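Local atomic coordinates of pentatricopeptide repeat-containing protein 10, chloroplastic (Zea mays, PDB entry 4M59), a protein that binds specific single-stranded RNA sequences in the chloroplast atpH 5'-UTR and psaJ 3'-UTR and serves as a barrier to RNA decay. Residues S443-M448 with F453-Q458; A474-I479 with V500-K505. The protein carries 4 engineered substitutions. All coordinates share one frame; numbering follows the deposited sequence.

Contact 1. Residues S443-M448 with F453-Q458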
loop_
_atom_site.group_PDB
_atom_site.type_symbol
_atom_site.label_atom_id
_atom_site.label_comp_id
_atom_site.label_asym_id
_atom_site.label_seq_id
_atom_site.Cartn_x
_atom_site.Cartn_y
_atom_site.Cartn_z
ATOM N N SER A 443 -11.242 -26.700 17.150
ATOM C CA SER A 443 -10.315 -27.705 17.661
ATOM C C SER A 443 -8.866 -27.247 17.734
ATOM O O SER A 443 -8.070 -27.785 18.489
ATOM C CB SER A 443 -10.395 -28.961 16.810
ATOM O OG SER A 443 -9.219 -29.729 16.941
ATOM N N ILE A 444 -8.551 -26.236 16.941
ATOM C CA ILE A 444 -7.226 -25.679 16.881
ATOM C C ILE A 444 -7.021 -24.644 17.964
ATOM O O ILE A 444 -6.026 -24.679 18.683
ATOM C CB ILE A 444 -7.019 -25.020 15.524
ATOM C CG1 ILE A 444 -6.620 -26.071 14.501
ATOM C CG2 ILE A 444 -5.970 -23.937 15.601
ATOM C CD1 ILE A 444 -6.371 -25.502 13.142
ATOM N N VAL A 445 -7.970 -23.730 18.085
ATOM C CA VAL A 445 -7.819 -22.622 19.011
ATOM C C VAL A 445 -7.702 -23.142 20.422
ATOM O O VAL A 445 -6.927 -22.632 21.217
ATOM C CB VAL A 445 -8.950 -21.588 18.878
ATOM C CG1 VAL A 445 -10.267 -22.147 19.330
ATOM C CG2 VAL A 445 -8.619 -20.373 19.675
ATOM N N SER A 446 -8.446 -24.198 20.712
ATOM C CA SER A 446 -8.370 -24.855 21.995
ATOM C C SER A 446 -6.974 -25.403 22.167
ATOM O O SER A 446 -6.375 -25.263 23.225
ATOM C CB SER A 446 -9.384 -25.988 22.064
ATOM O OG SER A 446 -8.937 -27.108 21.334
ATOM N N LYS A 447 -6.439 -26.001 21.122
ATOM C CA LYS A 447 -5.114 -26.568 21.211
ATOM C C LYS A 447 -4.156 -25.452 21.451
ATOM O O LYS A 447 -3.204 -25.601 22.169
ATOM C CB LYS A 447 -4.742 -27.253 19.913
ATOM C CG LYS A 447 -3.392 -27.891 19.916
ATOM C CD LYS A 447 -3.432 -29.189 20.639
ATOM C CE LYS A 447 -2.150 -29.937 20.461
ATOM N NZ LYS A 447 -1.017 -29.105 20.890
ATOM N N MET A 448 -4.417 -24.315 20.821
ATOM C CA MET A 448 -3.609 -23.127 21.032
ATOM C C MET A 448 -3.667 -22.766 22.508
ATOM O O MET A 448 -2.669 -22.380 23.113
ATOM C CB MET A 448 -4.146 -21.974 20.186
ATOM C CG MET A 448 -3.265 -20.738 20.168
ATOM S SD MET A 448 -3.652 -19.639 18.793
ATOM C CE MET A 448 -5.376 -20.020 18.506
ATOM N N PHE A 453 -1.099 -20.632 25.058
ATOM C CA PHE A 453 -1.160 -19.576 24.076
ATOM C C PHE A 453 -2.493 -18.867 24.122
ATOM O O PHE A 453 -3.523 -19.470 24.382
ATOM C CB PHE A 453 -0.899 -20.135 22.688
ATOM C CG PHE A 453 0.483 -20.681 22.502
ATOM C CD1 PHE A 453 1.565 -19.832 22.393
ATOM C CD2 PHE A 453 0.700 -22.038 22.428
ATOM C CE1 PHE A 453 2.831 -20.331 22.218
ATOM C CE2 PHE A 453 1.968 -22.540 22.256
ATOM C CZ PHE A 453 3.034 -21.687 22.152
ATOM N N LYS A 454 -2.448 -17.568 23.867
ATOM C CA LYS A 454 -3.644 -16.750 23.826
ATOM C C LYS A 454 -3.826 -16.207 22.432
ATOM O O LYS A 454 -2.924 -15.596 21.877
ATOM C CB LYS A 454 -3.534 -15.588 24.815
ATOM N N PRO A 455 -5.002 -16.428 21.863
ATOM C CA PRO A 455 -5.382 -16.000 20.528
ATOM C C PRO A 455 -5.227 -14.515 20.300
ATOM O O PRO A 455 -5.634 -13.727 21.134
ATOM C CB PRO A 455 -6.851 -16.366 20.483
ATOM C CG PRO A 455 -6.947 -17.533 21.336
ATOM C CD PRO A 455 -6.038 -17.264 22.471
ATOM N N ASN A 456 -4.636 -14.146 19.172
ATOM C CA ASN A 456 -4.512 -12.745 18.820
ATOM C C ASN A 456 -5.834 -12.230 18.286
ATOM O O ASN A 456 -6.874 -12.871 18.436
ATOM C CB ASN A 456 -3.420 -12.549 17.768
ATOM C CG ASN A 456 -2.112 -13.221 18.141
ATOM O OD1 ASN A 456 -1.204 -13.331 17.318
ATOM N ND2 ASN A 456 -2.009 -13.670 19.389
ATOM N N GLU A 457 -5.781 -11.067 17.661
ATOM C CA GLU A 457 -6.934 -10.471 17.039
ATOM C C GLU A 457 -7.188 -11.112 15.704
ATOM O O GLU A 457 -8.306 -11.478 15.390
ATOM C CB GLU A 457 -6.685 -8.989 16.847
ATOM C CG GLU A 457 -7.288 -8.419 15.600
ATOM C CD GLU A 457 -6.914 -6.984 15.402
ATOM O OE1 GLU A 457 -6.047 -6.707 14.555
ATOM O OE2 GLU A 457 -7.483 -6.129 16.101
ATOM N N GLN A 458 -6.136 -11.237 14.914
ATOM C CA GLN A 458 -6.228 -11.846 13.607
ATOM C C GLN A 458 -6.719 -13.260 13.784
ATOM O O GLN A 458 -7.471 -13.772 12.966
ATOM C CB GLN A 458 -4.869 -11.829 12.917
ATOM C CG GLN A 458 -3.709 -12.295 13.783
ATOM C CD GLN A 458 -3.252 -11.254 14.802
ATOM O OE1 GLN A 458 -4.035 -10.430 15.261
ATOM N NE2 GLN A 458 -1.980 -11.311 15.172
#
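Met448 and Phe453 lie where the chain turns back at the end of helix 438-449, with their CA atoms 5.3 Å apart. Residues 443-448 are helical. Residues 453-458 run mostly as loop, and the two backbones spread from this point: Val445 CA and Pro455 CA are 7.2 Å apart. This is the turn from predicted repeat 11 toward predicted repeat 12 in the helical-hairpin solenoid of pentatricopeptide repeats. A weak hydrogen bond runs from Phe453 N to Met448 O, with an N-H...O angle of 126°. The place of that oxygen is uncertain, so the bond is doubtful. The side-chain packing is clearer. Met448 CG sits 3.5 Å from Phe453 CB, and the two side chains cross at about a right angle. CG of Met448 is anti to the backbone N (chi1 -172°), while the chain bends at chi3 and brings CE to 4.1 Å from Pro455 CG. Val445 reaches the same proline carbon with its CG2 branch, 3.7 Å from Pro455 CG. One corner of the proline ring thus meets both a valine methyl and the methionine methyl. The Phe453 side chain leads away from residues 443-448 and touches Ile422 of helix 422-435. Asn456 also touches Ile422, and it packs against Arg522 of the second subunit. The linker to helix 458-468 packs here on the last turns of helix 438-449, with helix 422-435 beside it.

Contact 2. Residues A474-I479 with V500-K505; sequences AGIAAI and VIANFK
Ile476 carries this contact between two helices of the pentatricopeptide-repeat solenoid, meeting Ala502 and Asn503. Helix 473-483 belongs to predicted repeat 12 and helix 493-504 to predicted repeat 13, so the contact joins successive repeats. The nearest CA atoms, those of Ile476 and Ala502, are 7.8 Å apart. The packed part is small and buried. Ile476 points toward the other helix and divides its two branches between two neighbours. Its longer branch is extended (chi2 178°) and ends with CD1 3.5 Å from Ala502 O. The same methyl is 4.4 Å from Ala502 CB, a looser apolar touch. The short branch, CG2, lies 3.9 Å from Asn503 OD1 and 4.0 Å from Asn503 ND2. Here a methyl abuts both polar ends of the amide, and the two side chains run antiparallel alongside each other. The amide is tied to its own helix by a hydrogen bond from Asn503 ND2 to Leu499 O. Ala502 also touches Leu464 and Ala468 of helix 458-468, so three helices meet at this small residue. Away from Ile476 the two segments do not meet. Ala474 and Ala478 are exposed and lie far from helix 493-504. Ile501 and Phe504 turn their side chains to other partners: Ile501 packs on a sugar of the bound RNA and Phe504 on a phosphate. Near the end of helix 493-504, Ile501 O accepts from both Phe504 N and Lys505 N, each at 3.0 Å.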
loop_
_atom_site.group_PDB
_atom_site.type_symbol
_atom_site.label_atom_id
_atom_site.label_comp_id
_atom_site.label_asym_id
_atom_site.label_seq_id
_atom_site.Cartn_x
_atom_site.Cartn_y
_atom_site.Cartn_z
ATOM N N ALA A 474 -23.856 -19.168 15.240
ATOM C CA ALA A 474 -23.781 -19.243 16.686
ATOM C C ALA A 474 -22.377 -18.984 17.206
ATOM O O ALA A 474 -22.189 -18.692 18.380
ATOM C CB ALA A 474 -24.280 -20.576 17.168
ATOM N N GLY A 475 -21.392 -19.108 16.331
ATOM C CA GLY A 475 -20.013 -18.869 16.702
ATOM C C GLY A 475 -19.652 -17.423 16.480
ATOM O O GLY A 475 -18.731 -16.902 17.089
ATOM N N ILE A 476 -20.383 -16.777 15.599
ATOM C CA ILE A 476 -20.223 -15.359 15.411
ATOM C C ILE A 476 -20.674 -14.670 16.660
ATOM O O ILE A 476 -19.900 -14.010 17.328
ATOM C CB ILE A 476 -21.088 -14.861 14.291
ATOM C CG1 ILE A 476 -20.582 -15.410 12.966
ATOM C CG2 ILE A 476 -21.085 -13.357 14.269
ATOM C CD1 ILE A 476 -21.417 -15.003 11.805
ATOM N N ALA A 477 -21.946 -14.842 16.973
ATOM C CA ALA A 477 -22.543 -14.247 18.147
ATOM C C ALA A 477 -21.704 -14.552 19.355
ATOM O O ALA A 477 -21.544 -13.726 20.233
ATOM C CB ALA A 477 -23.920 -14.789 18.334
ATOM N N ALA A 478 -21.143 -15.742 19.381
ATOM C CA ALA A 478 -20.279 -16.140 20.467
ATOM C C ALA A 478 -19.020 -15.307 20.495
ATOM O O ALA A 478 -18.312 -15.281 21.489
ATOM C CB ALA A 478 -19.928 -17.590 20.333
ATOM N N ILE A 479 -18.741 -14.625 19.392
ATOM C CA ILE A 479 -17.580 -13.749 19.312
ATOM C C ILE A 479 -17.983 -12.327 19.676
ATOM O O ILE A 479 -17.257 -11.622 20.374
ATOM C CB ILE A 479 -16.949 -13.767 17.912
ATOM C CG1 ILE A 479 -16.390 -15.157 17.606
ATOM C CG2 ILE A 479 -15.858 -12.709 17.805
ATOM C CD1 ILE A 479 -15.396 -15.187 16.465
ATOM N N VAL A 500 -19.018 -6.909 10.159
ATOM C CA VAL A 500 -20.008 -6.403 9.241
ATOM C C VAL A 500 -20.102 -7.344 8.069
ATOM O O VAL A 500 -21.172 -7.601 7.543
ATOM C CB VAL A 500 -19.611 -5.037 8.735
ATOM C CG1 VAL A 500 -20.472 -4.640 7.594
ATOM C CG2 VAL A 500 -19.722 -4.036 9.838
ATOM N N ILE A 501 -18.957 -7.879 7.686
ATOM C CA ILE A 501 -18.861 -8.786 6.562
ATOM C C ILE A 501 -19.397 -10.165 6.892
ATOM O O ILE A 501 -20.178 -10.725 6.143
ATOM C CB ILE A 501 -17.405 -8.903 6.110
ATOM C CG1 ILE A 501 -16.984 -7.625 5.403
ATOM C CG2 ILE A 501 -17.219 -10.075 5.187
ATOM C CD1 ILE A 501 -15.539 -7.582 5.041
ATOM N N ALA A 502 -18.985 -10.703 8.026
ATOM C CA ALA A 502 -19.335 -12.066 8.377
ATOM C C ALA A 502 -20.799 -12.209 8.706
ATOM O O ALA A 502 -21.314 -13.310 8.776
ATOM C CB ALA A 502 -18.496 -12.547 9.525
ATOM N N ASN A 503 -21.455 -11.080 8.942
ATOM C CA ASN A 503 -22.874 -11.070 9.253
ATOM C C ASN A 503 -23.683 -10.821 7.992
ATOM O O ASN A 503 -24.879 -11.102 7.942
ATOM C CB ASN A 503 -23.190 -10.015 10.310
ATOM C CG ASN A 503 -22.986 -10.526 11.721
ATOM O OD1 ASN A 503 -23.696 -11.422 12.177
ATOM N ND2 ASN A 503 -22.010 -9.960 12.420
ATOM N N PHE A 504 -23.016 -10.298 6.968
ATOM C CA PHE A 504 -23.660 -10.086 5.700
ATOM C C PHE A 504 -23.705 -11.412 5.007
ATOM O O PHE A 504 -24.737 -11.831 4.519
ATOM C CB PHE A 504 -22.870 -9.101 4.862
ATOM C CG PHE A 504 -23.503 -8.789 3.551
ATOM C CD1 PHE A 504 -24.765 -8.263 3.495
ATOM C CD2 PHE A 504 -22.834 -9.006 2.381
ATOM C CE1 PHE A 504 -25.343 -7.971 2.297
ATOM C CE2 PHE A 504 -23.416 -8.713 1.186
ATOM C CZ PHE A 504 -24.669 -8.195 1.144
ATOM N N LYS A 505 -22.566 -12.084 4.990
ATOM C CA LYS A 505 -22.441 -13.342 4.288
ATOM C C LYS A 505 -23.410 -14.352 4.855
ATOM O O LYS A 505 -23.811 -15.284 4.168
ATOM C CB LYS A 505 -21.017 -13.877 4.392
#

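The chain reaches contact 1 first. There it closes a short turn: only four residues separate 443-448 from 453-458, and the linker after helix 438-449 folds back on that helix. Helix 458-468 follows, then helix 473-483, where contact 2 opens. Contact 2 closes over 20 intervening residues, about half of them helical, and ties helix 473-483 to helix 493-504. The contacts stand in series and neither nest nor cross. The centres of contact 1 and contact 2 are about 18 Å apart, and the two do not touch. The touching residues of contact 1 lie in predicted repeat 11, and its second segment runs on into predicted repeat 12. Contact 2 links predicted repeats 12 and 13.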